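PDB 3DWO: probable outer membrane protein from Pseudomonas aeruginosa, which probably serves as an outer-membrane channel for the uptake of long-chain fatty acids and similar hydrophobic compounds. Local coordinates for residues T8-W13 with V434-A439; L47-A52 with G94-T99; Q116-G121 with K140-G145. One frame throughout, in Å; residues are numbered along the deposited sequence.

How the contacts relate
The chain starts inside the beta barrel, where residues 8-13 pack against 434-439 on the last strand, so that contact 1 closes a loop of almost the whole protein. Contacts 2 and 3 nest within that loop and follow one another in series. Contact 2 pairs the first two barrel strands, 44-63 and 93-105; contact 3 pairs the next two, 110-125 and 138-153. Contact 1 touches contact 2 through Ser436 and Asn50, since the last strand lies beside the first and shuts the barrel. Contact 2 meets contact 3 through Pro98 and Gln116, and both touch the same detergent molecule (C8E, chain E). Together they join the N-terminal segment to neighbouring strands of the barrel wall.

Contact 1. Residues T8-W13 with V434-A439; sequences TNTAGW and VFSLSA
Two hydroxyls meet tip to tip where the N-terminal segment inside this FadL-type beta barrel reaches its last strand: Thr10 OG1 lies 2.5 Å from Ser438 OG, a very short hydrogen bond in which either oxygen could be the donor. Both hydroxyls occupy the crowded position between their own backbone N and carbonyl carbon (chi1 66° for Thr10), which turns them toward each other across the interface. The methyl of Thr10, anti to the carbonyl carbon, points to the strand between Ser436 and Ser438.

One helical turn further on, Trp13 makes the apolar half of the contact. Val434 stands over its six-membered ring, with CG1 4.2 Å from the centroid and 4° off the normal, a CH-pi contact centred on the face. CG2, the other branch, lies 3.9 Å from Trp13 CH2. Between these two anchor points sits Ser436, whose OG is anti to its backbone N and is hydrogen-bonded to Asn50 of the neighbouring first strand. Alternation along the strand sends Val434, Ser436 and Ser438 inward, whereas Phe435 and Leu437 lie on the outer surface.

Behind this first shell, Asn9 sets the start of the short helix from which Thr10 and Trp13 project. It is the N-cap: Gly12 N donates to Asn9 OD1 over 2.9 Å at 162°, nearly along the C=O axis of the side chain. The other end of the amide, ND2, is hydrogen-bonded to Asp26 and Gln46, so the capping group is fixed from both sides. Asn9 O takes the next bond of the turn, from Trp13 N at 3.0 Å, and the methyl of Thr8 closes over the turn, with CG2 3.4 Å from Gly12 CA.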
loop_
_atom_site.group_PDB
_atom_site.type_symbol
_atom_site.label_atom_id
_atom_site.label_comp_id
_atom_site.label_asym_id
_atom_site.label_seq_id
_atom_site.Cartn_x
_atom_site.Cartn_y
_atom_site.Cartn_z
ATOM N N THR A 8 -10.800 3.293 -6.483
ATOM C CA THR A 8 -11.842 4.063 -7.167
ATOM C C THR A 8 -11.624 4.104 -8.674
ATOM O O THR A 8 -10.728 3.450 -9.206
ATOM C CB THR A 8 -11.856 5.529 -6.663
ATOM O OG1 THR A 8 -11.598 5.547 -5.254
ATOM C CG2 THR A 8 -13.201 6.174 -6.914
ATOM N N ASN A 9 -12.454 4.881 -9.356
ATOM C CA ASN A 9 -12.342 5.049 -10.797
ATOM C C ASN A 9 -11.817 6.461 -11.050
ATOM O O ASN A 9 -11.557 7.218 -10.102
ATOM C CB ASN A 9 -13.703 4.863 -11.466
ATOM C CG ASN A 9 -14.803 5.630 -10.766
ATOM O OD1 ASN A 9 -14.596 6.752 -10.295
ATOM N ND2 ASN A 9 -15.984 5.032 -10.699
ATOM N N THR A 10 -11.669 6.819 -12.322
ATOM C CA THR A 10 -11.146 8.129 -12.682
ATOM C C THR A 10 -11.969 9.286 -12.132
ATOM O O THR A 10 -11.408 10.300 -11.713
ATOM C CB THR A 10 -11.036 8.278 -14.196
ATOM O OG1 THR A 10 -12.347 8.265 -14.773
ATOM C CG2 THR A 10 -10.237 7.136 -14.767
ATOM N N ALA A 11 -13.292 9.146 -12.143
ATOM C CA ALA A 11 -14.161 10.193 -11.619
ATOM C C ALA A 11 -13.792 10.406 -10.154
ATOM O O ALA A 11 -13.634 11.535 -9.707
ATOM C CB ALA A 11 -15.625 9.780 -11.742
ATOM N N GLY A 12 -13.647 9.311 -9.414
ATOM C CA GLY A 12 -13.274 9.409 -8.011
ATOM C C GLY A 12 -11.946 10.134 -7.840
ATOM O O GLY A 12 -11.821 11.026 -6.993
ATOM N N TRP A 13 -10.951 9.763 -8.644
ATOM C CA TRP A 13 -9.647 10.411 -8.564
ATOM C C TRP A 13 -9.769 11.901 -8.832
ATOM O O TRP A 13 -9.061 12.705 -8.225
ATOM C CB TRP A 13 -8.661 9.798 -9.565
ATOM C CG TRP A 13 -7.932 8.602 -9.028
ATOM C CD1 TRP A 13 -8.174 7.292 -9.321
ATOM C CD2 TRP A 13 -6.875 8.607 -8.059
ATOM N NE1 TRP A 13 -7.339 6.480 -8.595
ATOM C CE2 TRP A 13 -6.532 7.259 -7.810
ATOM C CE3 TRP A 13 -6.186 9.620 -7.375
ATOM C CZ2 TRP A 13 -5.529 6.895 -6.904
ATOM C CZ3 TRP A 13 -5.187 9.257 -6.473
ATOM C CH2 TRP A 13 -4.870 7.904 -6.247
ATOM N N VAL A 434 -0.742 11.124 -9.967
ATOM C CA VAL A 434 -1.473 10.083 -10.671
ATOM C C VAL A 434 -2.230 10.636 -11.875
ATOM O O VAL A 434 -2.831 11.710 -11.813
ATOM C CB VAL A 434 -2.488 9.387 -9.722
ATOM C CG1 VAL A 434 -3.180 8.230 -10.444
ATOM C CG2 VAL A 434 -1.781 8.889 -8.460
ATOM N N PHE A 435 -2.172 9.901 -12.979
ATOM C CA PHE A 435 -2.878 10.265 -14.197
ATOM C C PHE A 435 -3.910 9.154 -14.329
ATOM O O PHE A 435 -3.564 7.976 -14.259
ATOM C CB PHE A 435 -1.929 10.264 -15.392
ATOM C CG PHE A 435 -0.741 11.164 -15.214
ATOM C CD1 PHE A 435 0.322 10.780 -14.401
ATOM C CD2 PHE A 435 -0.706 12.415 -15.821
ATOM C CE1 PHE A 435 1.401 11.630 -14.191
ATOM C CE2 PHE A 435 0.368 13.275 -15.618
ATOM C CZ PHE A 435 1.426 12.883 -14.800
ATOM N N SER A 436 -5.172 9.525 -14.505
ATOM C CA SER A 436 -6.245 8.541 -14.589
ATOM C C SER A 436 -7.110 8.716 -15.833
ATOM O O SER A 436 -7.366 9.836 -16.274
ATOM C CB SER A 436 -7.109 8.647 -13.328
ATOM O OG SER A 436 -7.985 7.542 -13.197
ATOM N N LEU A 437 -7.566 7.599 -16.390
ATOM C CA LEU A 437 -8.399 7.617 -17.584
ATOM C C LEU A 437 -9.345 6.417 -17.544
ATOM O O LEU A 437 -8.916 5.303 -17.262
ATOM C CB LEU A 437 -7.513 7.539 -18.826
ATOM C CG LEU A 437 -8.014 8.206 -20.107
ATOM C CD1 LEU A 437 -8.018 9.725 -19.936
ATOM C CD2 LEU A 437 -7.103 7.814 -21.264
ATOM N N SER A 438 -10.629 6.644 -17.809
ATOM C CA SER A 438 -11.600 5.551 -17.791
ATOM C C SER A 438 -12.645 5.637 -18.892
ATOM O O SER A 438 -12.905 6.702 -19.446
ATOM C CB SER A 438 -12.334 5.503 -16.451
ATOM O OG SER A 438 -13.236 6.589 -16.341
ATOM N N ALA A 439 -13.249 4.495 -19.193
ATOM C CA ALA A 439 -14.291 4.405 -20.202
ATOM C C ALA A 439 -15.464 3.717 -19.532
ATOM O O ALA A 439 -15.325 2.614 -19.007
ATOM C CB ALA A 439 -13.811 3.588 -21.392
#

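Contact 2. Residues L47-A52 with G94-T99; sequences LTVNYA and GAWLPT. With C8E ((hydroxyethyloxy)tri(ethyloxy)octane), chain E.
Leu97 O is gripped twice by one residue, Asn50: the backbone N donates from 3.0 Å, and the side-chain ND2 adds a weak bond at 3.2 Å. The pair belongs to the antiparallel joint between the first two strands of the barrel wall, whose short segments run at 161°. Asn50 CG lies beside its own backbone N (chi1 -50°), which bends the amide back over the joint; its OD1 is held by Ser436, and ND2 also reaches, weakly, a water bound to Thr99 OG1.

Thr48 with Thr99 and Ala52 with Ala95 are the other hydrogen-bonded pairs, the straightest bond of the first being Thr48 N to Thr99 O at 2.7 Å.

On the outer face Tyr51 and Trp96 form an edge-to-face pair, planes at 64°. Tyr51 CG stands anti to its backbone N, so that the ring brings CD2 over the indole, 3.4 Å from Trp96 CE2. Alongside, Val49 CG2 packs 3.6 Å from Trp96 CE3.

The inner face is apolar at Ala52 and Leu97, where the detergent's octyl chain rests: Leu97 CD2 lies 3.5 Å from C6 and Ala52 CB 3.4 Å from C8.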
loop_
_atom_site.group_PDB
_atom_site.type_symbol
_atom_site.label_atom_id
_atom_site.label_comp_id
_atom_site.label_asym_id
_atom_site.label_seq_id
_atom_site.Cartn_x
_atom_site.Cartn_y
_atom_site.Cartn_z
ATOM N N LEU A 47 -14.035 0.570 -17.088
ATOM C CA LEU A 47 -12.629 0.220 -16.985
ATOM C C LEU A 47 -11.806 1.470 -16.715
ATOM O O LEU A 47 -11.954 2.485 -17.395
ATOM C CB LEU A 47 -12.126 -0.438 -18.268
ATOM C CG LEU A 47 -10.602 -0.623 -18.292
ATOM C CD1 LEU A 47 -10.163 -1.527 -17.143
ATOM C CD2 LEU A 47 -10.174 -1.214 -19.627
ATOM N N THR A 48 -10.935 1.386 -15.716
ATOM C CA THR A 48 -10.079 2.500 -15.351
ATOM C C THR A 48 -8.621 2.069 -15.412
ATOM O O THR A 48 -8.280 0.940 -15.065
ATOM C CB THR A 48 -10.378 2.997 -13.915
ATOM O OG1 THR A 48 -11.683 3.593 -13.871
ATOM C CG2 THR A 48 -9.336 4.026 -13.475
ATOM N N VAL A 49 -7.766 2.974 -15.873
ATOM C CA VAL A 49 -6.345 2.703 -15.943
ATOM C C VAL A 49 -5.598 3.927 -15.419
ATOM O O VAL A 49 -5.690 5.019 -15.986
ATOM C CB VAL A 49 -5.904 2.390 -17.377
ATOM C CG1 VAL A 49 -6.377 3.479 -18.317
ATOM C CG2 VAL A 49 -4.401 2.259 -17.430
ATOM N N ASN A 50 -4.875 3.740 -14.320
ATOM C CA ASN A 50 -4.117 4.825 -13.707
ATOM C C ASN A 50 -2.634 4.580 -13.851
ATOM O O ASN A 50 -2.185 3.440 -13.972
ATOM C CB ASN A 50 -4.383 4.913 -12.199
ATOM C CG ASN A 50 -5.843 4.925 -11.856
ATOM O OD1 ASN A 50 -6.549 5.889 -12.135
ATOM N ND2 ASN A 50 -6.311 3.848 -11.232
ATOM N N TYR A 51 -1.874 5.663 -13.825
ATOM C CA TYR A 51 -0.433 5.561 -13.858
ATOM C C TYR A 51 0.033 6.408 -12.691
ATOM O O TYR A 51 -0.199 7.620 -12.655
ATOM C CB TYR A 51 0.159 6.087 -15.160
ATOM C CG TYR A 51 1.653 5.888 -15.202
ATOM C CD1 TYR A 51 2.526 6.899 -14.799
ATOM C CD2 TYR A 51 2.193 4.665 -15.589
ATOM C CE1 TYR A 51 3.904 6.692 -14.780
ATOM C CE2 TYR A 51 3.568 4.444 -15.573
ATOM C CZ TYR A 51 4.418 5.460 -15.169
ATOM O OH TYR A 51 5.781 5.242 -15.159
ATOM N N ALA A 52 0.666 5.758 -11.725
ATOM C CA ALA A 52 1.149 6.445 -10.543
ATOM C C ALA A 52 2.643 6.657 -10.625
ATOM O O ALA A 52 3.410 5.716 -10.835
ATOM C CB ALA A 52 0.801 5.654 -9.303
ATOM N N GLY A 94 7.178 4.046 -11.223
ATOM C CA GLY A 94 6.076 4.438 -12.071
ATOM C C GLY A 94 5.357 3.113 -12.236
ATOM O O GLY A 94 6.010 2.097 -12.488
ATOM N N ALA A 95 4.040 3.089 -12.072
ATOM C CA ALA A 95 3.302 1.838 -12.211
ATOM C C ALA A 95 1.905 2.021 -12.786
ATOM O O ALA A 95 1.291 3.076 -12.642
ATOM C CB ALA A 95 3.213 1.139 -10.861
ATOM N N TRP A 96 1.411 0.981 -13.445
ATOM C CA TRP A 96 0.073 1.011 -14.013
ATOM C C TRP A 96 -0.856 0.279 -13.058
ATOM O O TRP A 96 -0.490 -0.756 -12.508
ATOM C CB TRP A 96 0.040 0.314 -15.374
ATOM C CG TRP A 96 0.829 1.014 -16.421
ATOM C CD1 TRP A 96 2.130 0.793 -16.753
ATOM C CD2 TRP A 96 0.383 2.101 -17.236
ATOM N NE1 TRP A 96 2.529 1.680 -17.727
ATOM C CE2 TRP A 96 1.473 2.495 -18.040
ATOM C CE3 TRP A 96 -0.835 2.785 -17.361
ATOM C CZ2 TRP A 96 1.384 3.545 -18.961
ATOM C CZ3 TRP A 96 -0.926 3.829 -18.276
ATOM C CH2 TRP A 96 0.179 4.198 -19.065
ATOM N N LEU A 97 -2.050 0.823 -12.852
ATOM C CA LEU A 97 -3.026 0.199 -11.970
ATOM C C LEU A 97 -4.404 0.191 -12.596
ATOM O O LEU A 97 -5.087 1.218 -12.650
ATOM C CB LEU A 97 -3.103 0.914 -10.624
ATOM C CG LEU A 97 -1.954 0.675 -9.651
ATOM C CD1 LEU A 97 -0.776 1.562 -10.015
ATOM C CD2 LEU A 97 -2.440 0.974 -8.241
ATOM N N PRO A 98 -4.831 -0.981 -13.080
ATOM C CA PRO A 98 -6.134 -1.156 -13.713
ATOM C C PRO A 98 -7.199 -1.358 -12.648
ATOM O O PRO A 98 -6.897 -1.765 -11.528
ATOM C CB PRO A 98 -5.927 -2.407 -14.550
ATOM C CG PRO A 98 -5.090 -3.248 -13.625
ATOM C CD PRO A 98 -4.068 -2.242 -13.099
ATOM N N THR A 99 -8.441 -1.066 -13.006
ATOM C CA THR A 99 -9.563 -1.236 -12.103
ATOM C C THR A 99 -10.811 -1.425 -12.961
ATOM O O THR A 99 -11.014 -0.712 -13.945
ATOM C CB THR A 99 -9.725 -0.018 -11.178
ATOM O OG1 THR A 99 -8.638 0.014 -10.240
ATOM C CG2 THR A 99 -11.034 -0.092 -10.416
HETATM C C1 C8E E . 3.305 -2.416 -8.273
HETATM C C2 C8E E . 3.497 -1.378 -7.270
HETATM C C3 C8E E . 2.284 -1.007 -6.547
HETATM C C4 C8E E . 1.747 0.187 -7.176
HETATM C C5 C8E E . 1.353 1.144 -6.121
HETATM C C6 C8E E . 0.424 2.112 -6.658
HETATM C C7 C8E E . 0.389 3.060 -5.564
HETATM C C8 C8E E . 0.453 4.412 -6.131
HETATM O O9 C8E E . 0.036 5.615 -5.522
HETATM C C10 C8E E . -1.313 5.779 -5.139
HETATM C C11 C8E E . -1.367 7.146 -4.532
HETATM O O12 C8E E . -0.433 7.264 -3.440
HETATM C C13 C8E E . -0.151 8.625 -3.007
HETATM C C14 C8E E . 1.191 9.137 -2.394
HETATM O O15 C8E E . 2.568 8.995 -2.846
HETATM C C16 C8E E . 3.171 7.804 -2.299
HETATM C C17 C8E E . 3.880 8.008 -0.951
HETATM O O18 C8E E . 5.314 8.008 -0.809
HETATM C C19 C8E E . 5.844 6.679 -0.538
HETATM C C20 C8E E . 6.528 6.276 0.818
HETATM O O21 C8E E . 5.795 5.462 1.738
HETATM O O HOH W 1 -13.372 1.591 -13.226
HETATM O O HOH W 2 -8.295 2.615 -9.331
#

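Contact 3. Residues Q116-G121 with K140-G145; sequences QVVPMG and KIETIG. With C8E ((hydroxyethyloxy)tri(ethyloxy)octane), chain E; C8E ((hydroxyethyloxy)tri(ethyloxy)octane), chain D.
Residues 116-121 and 140-145 run antiparallel at 173°, yet the pairing of these barrel strands is interrupted in the middle. Val117 and Gly145 make a hydrogen-bonded pair, N to O at 2.8 Å in both directions. Beyond Val118 one extra residue, Pro119, is accommodated as in a beta bulge: its backbone is helical, and on the far side a single bond runs from Thr143 N to Met120 O. Thr143 O faces the backbone nitrogen of Pro119, which has no hydrogen to give, and is met instead by Val118 CA and the proline CD. The interruption is consistent with the inward kink of the third strand known from FadL, thought to open a lateral route through the barrel wall. Backbone bonds from Pro119 to Val5 and from Gly121 to Phe3 tie it to the N terminus.

Met120 and Thr143 are packed hard together inside the barrel, CB to CB 3.4 Å. Met120 chi1 (-127°) lies away from the staggered positions, and the side chain bends at chi2 and chi3, bringing CE back to Thr143 OG1, which is hydrogen-bonded to Thr169. Across the joint Thr143 CG2 lies 3.8 Å from Pro119 CD.

Val118 and Glu142 cross obliquely, with the methyl CG1 3.8 Å from the carboxylate OE2. Glu142 is extended, CG anti to its backbone N, and sends OE1 to the end of the detergent's octyl chain. That chain passes the bare backbone of Gly121, whose C is 3.5 Å from C5, consistent with a passage for hydrophobic molecules; its terminal C1 stops 3.4 Å from Lys140 CE.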
loop_
_atom_site.group_PDB
_atom_site.type_symbol
_atom_site.label_atom_id
_atom_site.label_comp_id
_atom_site.label_asym_id
_atom_site.label_seq_id
_atom_site.Cartn_x
_atom_site.Cartn_y
_atom_site.Cartn_z
ATOM N N GLN A 116 -12.616 -5.621 -10.295
ATOM C CA GLN A 116 -11.216 -5.990 -10.208
ATOM C C GLN A 116 -10.606 -4.768 -9.547
ATOM O O GLN A 116 -10.713 -3.658 -10.070
ATOM C CB GLN A 116 -10.621 -6.215 -11.595
ATOM C CG GLN A 116 -9.111 -6.307 -11.606
ATOM C CD GLN A 116 -8.459 -4.951 -11.756
ATOM O OE1 GLN A 116 -8.673 -4.262 -12.751
ATOM N NE2 GLN A 116 -7.662 -4.559 -10.769
ATOM N N VAL A 117 -9.981 -4.981 -8.394
ATOM C CA VAL A 117 -9.396 -3.898 -7.611
ATOM C C VAL A 117 -7.945 -4.144 -7.176
ATOM O O VAL A 117 -7.440 -5.266 -7.256
ATOM C CB VAL A 117 -10.288 -3.647 -6.361
ATOM C CG1 VAL A 117 -9.540 -2.859 -5.317
ATOM C CG2 VAL A 117 -11.547 -2.893 -6.774
ATOM N N VAL A 118 -7.283 -3.077 -6.733
ATOM C CA VAL A 118 -5.902 -3.132 -6.258
ATOM C C VAL A 118 -5.872 -2.448 -4.885
ATOM O O VAL A 118 -5.540 -1.268 -4.775
ATOM C CB VAL A 118 -4.951 -2.385 -7.223
ATOM C CG1 VAL A 118 -3.501 -2.600 -6.800
ATOM C CG2 VAL A 118 -5.161 -2.880 -8.657
ATOM N N PRO A 119 -6.219 -3.188 -3.819
ATOM C CA PRO A 119 -6.250 -2.668 -2.447
ATOM C C PRO A 119 -4.905 -2.254 -1.860
ATOM O O PRO A 119 -4.824 -1.301 -1.079
ATOM C CB PRO A 119 -6.859 -3.825 -1.645
ATOM C CG PRO A 119 -7.590 -4.642 -2.669
ATOM C CD PRO A 119 -6.662 -4.593 -3.845
ATOM N N MET A 120 -3.856 -2.985 -2.226
ATOM C CA MET A 120 -2.532 -2.727 -1.685
ATOM C C MET A 120 -1.452 -2.615 -2.746
ATOM O O MET A 120 -1.464 -3.332 -3.752
ATOM C CB MET A 120 -2.177 -3.843 -0.699
ATOM C CG MET A 120 -1.752 -3.347 0.668
ATOM S SD MET A 120 -2.328 -4.412 2.006
ATOM C CE MET A 120 -1.448 -5.963 1.586
ATOM N N GLY A 121 -0.510 -1.712 -2.505
ATOM C CA GLY A 121 0.572 -1.520 -3.445
ATOM C C GLY A 121 1.589 -0.485 -3.008
ATOM O O GLY A 121 1.230 0.627 -2.621
ATOM N N LYS A 140 8.640 -4.543 -2.440
ATOM C CA LYS A 140 7.584 -4.582 -3.433
ATOM C C LYS A 140 6.370 -5.324 -2.881
ATOM O O LYS A 140 6.475 -6.467 -2.428
ATOM C CB LYS A 140 8.105 -5.259 -4.704
ATOM C CG LYS A 140 7.030 -5.700 -5.680
ATOM C CD LYS A 140 6.087 -4.570 -6.054
ATOM C CE LYS A 140 5.009 -5.062 -7.006
ATOM N NZ LYS A 140 5.583 -5.602 -8.275
ATOM N N ILE A 141 5.220 -4.658 -2.908
ATOM C CA ILE A 141 3.977 -5.233 -2.409
ATOM C C ILE A 141 2.832 -4.862 -3.341
ATOM O O ILE A 141 2.681 -3.704 -3.710
ATOM C CB ILE A 141 3.577 -4.670 -1.014
ATOM C CG1 ILE A 141 4.777 -4.635 -0.075
ATOM C CG2 ILE A 141 2.464 -5.508 -0.414
ATOM C CD1 ILE A 141 5.719 -3.480 -0.339
ATOM N N GLU A 142 2.033 -5.845 -3.728
ATOM C CA GLU A 142 0.875 -5.566 -4.554
ATOM C C GLU A 142 -0.206 -6.583 -4.261
ATOM O O GLU A 142 0.065 -7.780 -4.152
ATOM C CB GLU A 142 1.196 -5.572 -6.053
ATOM C CG GLU A 142 -0.082 -5.378 -6.891
ATOM C CD GLU A 142 0.161 -4.801 -8.285
ATOM O OE1 GLU A 142 1.286 -4.938 -8.804
ATOM O OE2 GLU A 142 -0.784 -4.219 -8.867
ATOM N N THR A 143 -1.429 -6.082 -4.110
ATOM C CA THR A 143 -2.588 -6.914 -3.837
ATOM C C THR A 143 -3.643 -6.609 -4.889
ATOM O O THR A 143 -4.019 -5.456 -5.083
ATOM C CB THR A 143 -3.193 -6.610 -2.440
ATOM O OG1 THR A 143 -2.270 -7.009 -1.417
ATOM C CG2 THR A 143 -4.518 -7.342 -2.253
ATOM N N ILE A 144 -4.101 -7.643 -5.584
ATOM C CA ILE A 144 -5.130 -7.468 -6.589
ATOM C C ILE A 144 -6.287 -8.363 -6.189
ATOM O O ILE A 144 -6.080 -9.514 -5.813
ATOM C CB ILE A 144 -4.629 -7.869 -7.986
ATOM C CG1 ILE A 144 -3.459 -6.973 -8.391
ATOM C CG2 ILE A 144 -5.754 -7.728 -9.002
ATOM C CD1 ILE A 144 -2.901 -7.288 -9.763
ATOM N N GLY A 145 -7.503 -7.837 -6.258
ATOM C CA GLY A 145 -8.649 -8.637 -5.884
ATOM C C GLY A 145 -9.788 -8.650 -6.884
ATOM O O GLY A 145 -10.004 -7.682 -7.622
HETATM C C1 C8E E . 3.305 -2.416 -8.273
HETATM C C2 C8E E . 3.497 -1.378 -7.270
HETATM C C3 C8E E . 2.284 -1.007 -6.547
HETATM C C4 C8E E . 1.747 0.187 -7.176
HETATM C C5 C8E E . 1.353 1.144 -6.121
HETATM C C6 C8E E . 0.424 2.112 -6.658
HETATM C C7 C8E E . 0.389 3.060 -5.564
HETATM C C8 C8E E . 0.453 4.412 -6.131
HETATM O O9 C8E E . 0.036 5.615 -5.522
HETATM C C10 C8E E . -1.313 5.779 -5.139
HETATM C C11 C8E E . -1.367 7.146 -4.532
HETATM O O12 C8E E . -0.433 7.264 -3.440
HETATM C C13 C8E E . -0.151 8.625 -3.007
HETATM C C14 C8E E . 1.191 9.137 -2.394
HETATM O O15 C8E E . 2.568 8.995 -2.846
HETATM C C16 C8E E . 3.171 7.804 -2.299
HETATM C C17 C8E E . 3.880 8.008 -0.951
HETATM O O18 C8E E . 5.314 8.008 -0.809
HETATM C C19 C8E E . 5.844 6.679 -0.538
HETATM C C20 C8E E . 6.528 6.276 0.818
HETATM O O21 C8E E . 5.795 5.462 1.738
HETATM C C1 C8E D . 7.201 1.775 7.806
HETATM C C2 C8E D . 7.685 0.595 7.098
HETATM C C3 C8E D . 6.782 -0.549 7.099
HETATM C C4 C8E D . 7.392 -1.574 6.270
HETATM C C5 C8E D . 6.340 -2.523 5.830
HETATM C C6 C8E D . 6.787 -3.264 4.665
HETATM C C7 C8E D . 5.919 -4.425 4.757
HETATM C C8 C8E D . 5.478 -4.812 3.395
HETATM O O9 C8E D . 5.527 -6.109 2.818
HETATM C C10 C8E D . 6.781 -6.750 2.681
HETATM C C11 C8E D . 6.491 -8.080 2.059
HETATM O O12 C8E D . 6.391 -9.100 3.067
HETATM C C13 C8E D . 7.442 -10.114 3.055
HETATM C C14 C8E D . 8.847 -9.996 3.728
HETATM O O15 C8E D . 9.565 -10.884 4.636
HETATM C C16 C8E D . 9.291 -10.583 6.020
HETATM C C17 C8E D . 10.254 -9.567 6.662
HETATM O O18 C8E D . 11.532 -9.214 6.092
HETATM C C19 C8E D . 12.624 -10.050 6.560
HETATM C C20 C8E D . 13.914 -9.473 7.252
HETATM O O21 C8E D . 15.072 -9.195 6.449
#